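Local structure of oligogalacturonate lyase (3PE7) at residues A[25-37]-A[49-61]. The protein cleaves oligogalacturonates, the short fragments of pectin, by beta-elimination in the cytoplasm, probably with the help of a bound manganese ion. Sequence-based numbering, arbitrary orientation.
Sequences RLTPPDVTCHRNY and KLLFGGAFDGPWN. With CA (calcium ion), chain C.
In this seven-bladed beta-propeller the short strand 33-34 is the inner strand of a blade, pairing antiparallel with strand 49-54 through a non-hydrogen-bonded pair, C33 with G54, and a hydrogen-bonded one, H34 with G53. Two backbone bonds fasten the H34–G53 pair: H34 N to G53 O at 2.9 Å and the straighter G53 N to H34 O (170° at the hydrogen). Where the strands part, water 1 takes over, accepting from N36 N and donating to L51 O.

On the C33 side, the thiol touches two phenylalanines that lie at roughly a right angle about the sulfur: SG lies at the edge of the F52 ring, 4.0 Å from F52 CE1, and meets the F56 ring obliquely, 3.7 Å from F56 CE2. V31 CG1 covers one face of F56, 4.0 Å from the ring centroid, while P28 CG touches the rim of the same ring. V31 CG1 stands anti to its own backbone N (chi1 178°), which also brings it to A55 CB. L377 of strand 376-381, in the neighbouring sheet, touches both C33 and F52.

On the H34 side, G53 CA lies beneath one face of the imidazole. The ring is held at both nitrogens: ND1 donates at 2.8 Å to R35 O, near the imidazole plane but with the donor above the carbonyl plane, and NE2 is hydrogen-bonded to T83 OG1. W60 lies beside it, its six-membered ring inclined at 53° to the imidazole, and its NE1 is hydrogen-bonded to E346 OE2. T32 CG2 lies against the W60 indole near its rim, 3.7 Å from W60 CZ2.

Beyond strand 49-54 a type I turn from A55 to G58 presents D57 to a calcium ion, completed by M1 O and three waters; D57 OD1 binds the calcium at 2.4 Å.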
# COMPACT_ATOMS: atom_id res chain seq x y z
N ARG A 25 -8.67 -15.32 -11.75
CA ARG A 25 -7.25 -14.99 -11.92
C ARG A 25 -7.07 -14.19 -13.20
O ARG A 25 -7.54 -14.61 -14.27
CB ARG A 25 -6.43 -16.27 -12.02
CG ARG A 25 -4.92 -16.04 -12.02
CD ARG A 25 -4.20 -17.35 -12.02
NE ARG A 25 -4.40 -18.05 -13.29
CZ ARG A 25 -4.23 -19.36 -13.45
NH1 ARG A 25 -3.87 -20.12 -12.43
NH2 ARG A 25 -4.42 -19.91 -14.66
N LEU A 26 -6.38 -13.06 -13.09
CA LEU A 26 -6.30 -12.10 -14.19
C LEU A 26 -5.03 -12.21 -15.02
O LEU A 26 -4.99 -11.74 -16.16
CB LEU A 26 -6.40 -10.67 -13.64
CG LEU A 26 -7.62 -10.30 -12.79
CD1 LEU A 26 -7.47 -8.87 -12.30
CD2 LEU A 26 -8.92 -10.44 -13.58
N THR A 27 -4.00 -12.81 -14.45
CA THR A 27 -2.67 -12.85 -15.08
C THR A 27 -2.13 -14.28 -15.10
O THR A 27 -2.54 -15.11 -14.26
CB THR A 27 -1.66 -11.91 -14.34
OG1 THR A 27 -1.54 -12.34 -12.98
CG2 THR A 27 -2.14 -10.46 -14.37
N PRO A 28 -1.25 -14.59 -16.07
CA PRO A 28 -0.75 -15.96 -16.22
C PRO A 28 0.38 -16.28 -15.24
O PRO A 28 1.36 -15.53 -15.20
CB PRO A 28 -0.25 -15.99 -17.67
CG PRO A 28 0.18 -14.57 -17.95
CD PRO A 28 -0.75 -13.69 -17.14
N PRO A 29 0.25 -17.38 -14.47
CA PRO A 29 1.20 -17.63 -13.38
C PRO A 29 2.55 -18.18 -13.84
O PRO A 29 3.35 -18.61 -13.00
CB PRO A 29 0.44 -18.64 -12.49
CG PRO A 29 -0.49 -19.34 -13.43
CD PRO A 29 -0.92 -18.27 -14.40
N ASP A 30 2.81 -18.16 -15.14
CA ASP A 30 4.18 -18.38 -15.61
C ASP A 30 4.91 -17.05 -15.81
O ASP A 30 6.07 -17.05 -16.24
CB ASP A 30 4.21 -19.21 -16.91
CG ASP A 30 3.68 -18.45 -18.10
OD1 ASP A 30 2.61 -17.80 -18.00
OD2 ASP A 30 4.37 -18.46 -19.14
N VAL A 31 4.25 -15.93 -15.52
CA VAL A 31 4.90 -14.61 -15.52
C VAL A 31 4.61 -13.93 -14.18
O VAL A 31 3.45 -13.86 -13.77
CB VAL A 31 4.38 -13.72 -16.68
CG1 VAL A 31 5.03 -12.32 -16.65
CG2 VAL A 31 4.59 -14.45 -18.00
N THR A 32 5.64 -13.42 -13.51
CA THR A 32 5.42 -12.72 -12.24
C THR A 32 4.66 -11.42 -12.47
O THR A 32 5.12 -10.54 -13.19
CB THR A 32 6.76 -12.44 -11.52
OG1 THR A 32 7.33 -13.70 -11.15
CG2 THR A 32 6.57 -11.56 -10.28
N CYS A 33 3.46 -11.34 -11.88
CA CYS A 33 2.66 -10.11 -11.90
C CYS A 33 2.15 -9.86 -10.49
O CYS A 33 1.86 -10.80 -9.73
CB CYS A 33 1.45 -10.26 -12.84
SG CYS A 33 1.90 -10.57 -14.57
N HIS A 34 2.03 -8.60 -10.11
CA HIS A 34 1.56 -8.31 -8.77
C HIS A 34 0.80 -7.00 -8.73
O HIS A 34 1.01 -6.12 -9.56
CB HIS A 34 2.74 -8.22 -7.78
CG HIS A 34 3.64 -7.06 -8.07
ND1 HIS A 34 3.41 -5.80 -7.55
CD2 HIS A 34 4.71 -6.95 -8.89
CE1 HIS A 34 4.35 -4.98 -8.00
NE2 HIS A 34 5.14 -5.65 -8.82
N ARG A 35 -0.09 -6.87 -7.76
CA ARG A 35 -0.79 -5.61 -7.57
C ARG A 35 0.10 -4.59 -6.86
O ARG A 35 1.12 -4.95 -6.28
CB ARG A 35 -2.07 -5.87 -6.78
CG ARG A 35 -1.77 -6.12 -5.33
CD ARG A 35 -1.98 -4.75 -4.64
NE ARG A 35 -3.34 -4.79 -4.28
CZ ARG A 35 -4.24 -3.83 -4.17
NH1 ARG A 35 -4.03 -2.52 -4.40
NH2 ARG A 35 -5.43 -4.26 -3.82
N ASN A 36 -0.29 -3.30 -6.87
CA ASN A 36 0.48 -2.26 -6.18
C ASN A 36 0.19 -2.24 -4.67
O ASN A 36 -0.60 -3.06 -4.18
CB ASN A 36 0.23 -0.88 -6.84
CG ASN A 36 -1.15 -0.29 -6.54
OD1 ASN A 36 -1.37 0.92 -6.71
ND2 ASN A 36 -2.08 -1.12 -6.11
N TYR A 37 0.80 -1.32 -3.94
CA TYR A 37 0.48 -1.19 -2.52
C TYR A 37 -1.01 -0.83 -2.34
O TYR A 37 -1.57 -0.04 -3.12
CB TYR A 37 1.40 -0.18 -1.83
CG TYR A 37 2.81 -0.67 -1.61
CD1 TYR A 37 3.08 -2.00 -1.28
CD2 TYR A 37 3.88 0.22 -1.66
CE1 TYR A 37 4.41 -2.44 -1.03
CE2 TYR A 37 5.18 -0.19 -1.42
CZ TYR A 37 5.44 -1.51 -1.11
OH TYR A 37 6.75 -1.91 -0.88
N LYS A 49 -10.56 -0.24 -15.56
CA LYS A 49 -9.13 -0.45 -15.86
C LYS A 49 -8.32 -0.60 -14.58
O LYS A 49 -8.69 -0.04 -13.54
CB LYS A 49 -8.61 0.66 -16.77
CG LYS A 49 -9.19 0.58 -18.20
CD LYS A 49 -8.93 1.87 -18.97
CE LYS A 49 -9.66 1.85 -20.31
NZ LYS A 49 -11.14 1.73 -20.13
N LEU A 50 -7.23 -1.37 -14.66
CA LEU A 50 -6.44 -1.70 -13.47
C LEU A 50 -4.94 -1.61 -13.73
O LEU A 50 -4.42 -2.26 -14.63
CB LEU A 50 -6.80 -3.11 -12.98
CG LEU A 50 -5.98 -3.73 -11.84
CD1 LEU A 50 -6.12 -2.91 -10.56
CD2 LEU A 50 -6.38 -5.19 -11.61
N LEU A 51 -4.26 -0.79 -12.93
CA LEU A 51 -2.80 -0.66 -12.91
C LEU A 51 -2.19 -1.86 -12.16
O LEU A 51 -2.65 -2.19 -11.06
CB LEU A 51 -2.44 0.60 -12.12
CG LEU A 51 -0.93 0.92 -12.00
CD1 LEU A 51 -0.36 1.33 -13.35
CD2 LEU A 51 -0.71 2.00 -10.96
N PHE A 52 -1.15 -2.44 -12.73
CA PHE A 52 -0.42 -3.54 -12.08
C PHE A 52 1.04 -3.63 -12.56
O PHE A 52 1.45 -2.95 -13.50
CB PHE A 52 -1.16 -4.88 -12.23
CG PHE A 52 -1.06 -5.49 -13.60
CD1 PHE A 52 -0.16 -6.54 -13.82
CD2 PHE A 52 -1.86 -5.05 -14.67
CE1 PHE A 52 -0.05 -7.14 -15.08
CE2 PHE A 52 -1.76 -5.64 -15.95
CZ PHE A 52 -0.85 -6.68 -16.16
N GLY A 53 1.81 -4.47 -11.90
CA GLY A 53 3.22 -4.69 -12.30
C GLY A 53 3.34 -6.08 -12.89
O GLY A 53 2.72 -7.03 -12.39
N GLY A 54 4.08 -6.19 -13.98
CA GLY A 54 4.23 -7.46 -14.69
C GLY A 54 5.62 -7.61 -15.27
O GLY A 54 6.33 -6.62 -15.50
N ALA A 55 6.03 -8.86 -15.49
CA ALA A 55 7.40 -9.15 -15.94
C ALA A 55 7.50 -9.55 -17.41
O ALA A 55 8.53 -10.05 -17.83
CB ALA A 55 8.01 -10.24 -15.04
N PHE A 56 6.47 -9.27 -18.22
CA PHE A 56 6.40 -9.79 -19.59
C PHE A 56 7.60 -9.40 -20.46
O PHE A 56 8.09 -10.22 -21.24
CB PHE A 56 5.12 -9.30 -20.28
CG PHE A 56 3.85 -9.71 -19.57
CD1 PHE A 56 3.28 -10.95 -19.80
CD2 PHE A 56 3.24 -8.83 -18.67
CE1 PHE A 56 2.10 -11.34 -19.14
CE2 PHE A 56 2.05 -9.20 -18.00
CZ PHE A 56 1.49 -10.45 -18.24
N ASP A 57 8.05 -8.15 -20.31
CA ASP A 57 9.14 -7.58 -21.14
C ASP A 57 10.53 -8.01 -20.62
O ASP A 57 11.57 -7.77 -21.29
CB ASP A 57 9.03 -6.05 -21.14
CG ASP A 57 9.73 -5.39 -22.34
OD1 ASP A 57 9.96 -6.06 -23.37
OD2 ASP A 57 10.02 -4.18 -22.24
N GLY A 58 10.56 -8.63 -19.44
CA GLY A 58 11.84 -9.06 -18.82
C GLY A 58 11.95 -8.57 -17.39
O GLY A 58 11.84 -9.36 -16.45
N PRO A 59 12.13 -7.24 -17.22
CA PRO A 59 12.08 -6.72 -15.86
C PRO A 59 10.63 -6.52 -15.42
O PRO A 59 9.72 -6.89 -16.14
CB PRO A 59 12.79 -5.37 -15.96
CG PRO A 59 12.70 -4.97 -17.39
CD PRO A 59 12.33 -6.18 -18.23
N TRP A 60 10.44 -5.99 -14.22
CA TRP A 60 9.09 -5.66 -13.74
C TRP A 60 8.74 -4.23 -14.13
O TRP A 60 9.45 -3.29 -13.75
CB TRP A 60 9.02 -5.84 -12.22
CG TRP A 60 9.34 -7.25 -11.74
CD1 TRP A 60 9.78 -8.32 -12.49
CD2 TRP A 60 9.27 -7.72 -10.39
NE1 TRP A 60 9.97 -9.42 -11.68
CE2 TRP A 60 9.68 -9.08 -10.39
CE3 TRP A 60 8.90 -7.13 -9.17
CZ2 TRP A 60 9.72 -9.85 -9.21
CZ3 TRP A 60 8.96 -7.88 -8.02
CH2 TRP A 60 9.38 -9.22 -8.04
N ASN A 61 7.65 -4.08 -14.88
CA ASN A 61 7.20 -2.77 -15.36
C ASN A 61 5.72 -2.58 -15.09
O ASN A 61 5.02 -3.52 -14.71
CB ASN A 61 7.41 -2.68 -16.87
CG ASN A 61 8.89 -2.74 -17.26
OD1 ASN A 61 9.69 -1.85 -16.90
ND2 ASN A 61 9.24 -3.74 -18.02
CA CA C . 11.36 -5.42 -25.22
O HOH W 1 -2.72 -3.09 -8.53
O HOH W 2 11.68 -3.35 -24.07
O HOH W 3 11.64 -4.18 -27.26
O HOH W 4 11.05 -7.54 -26.33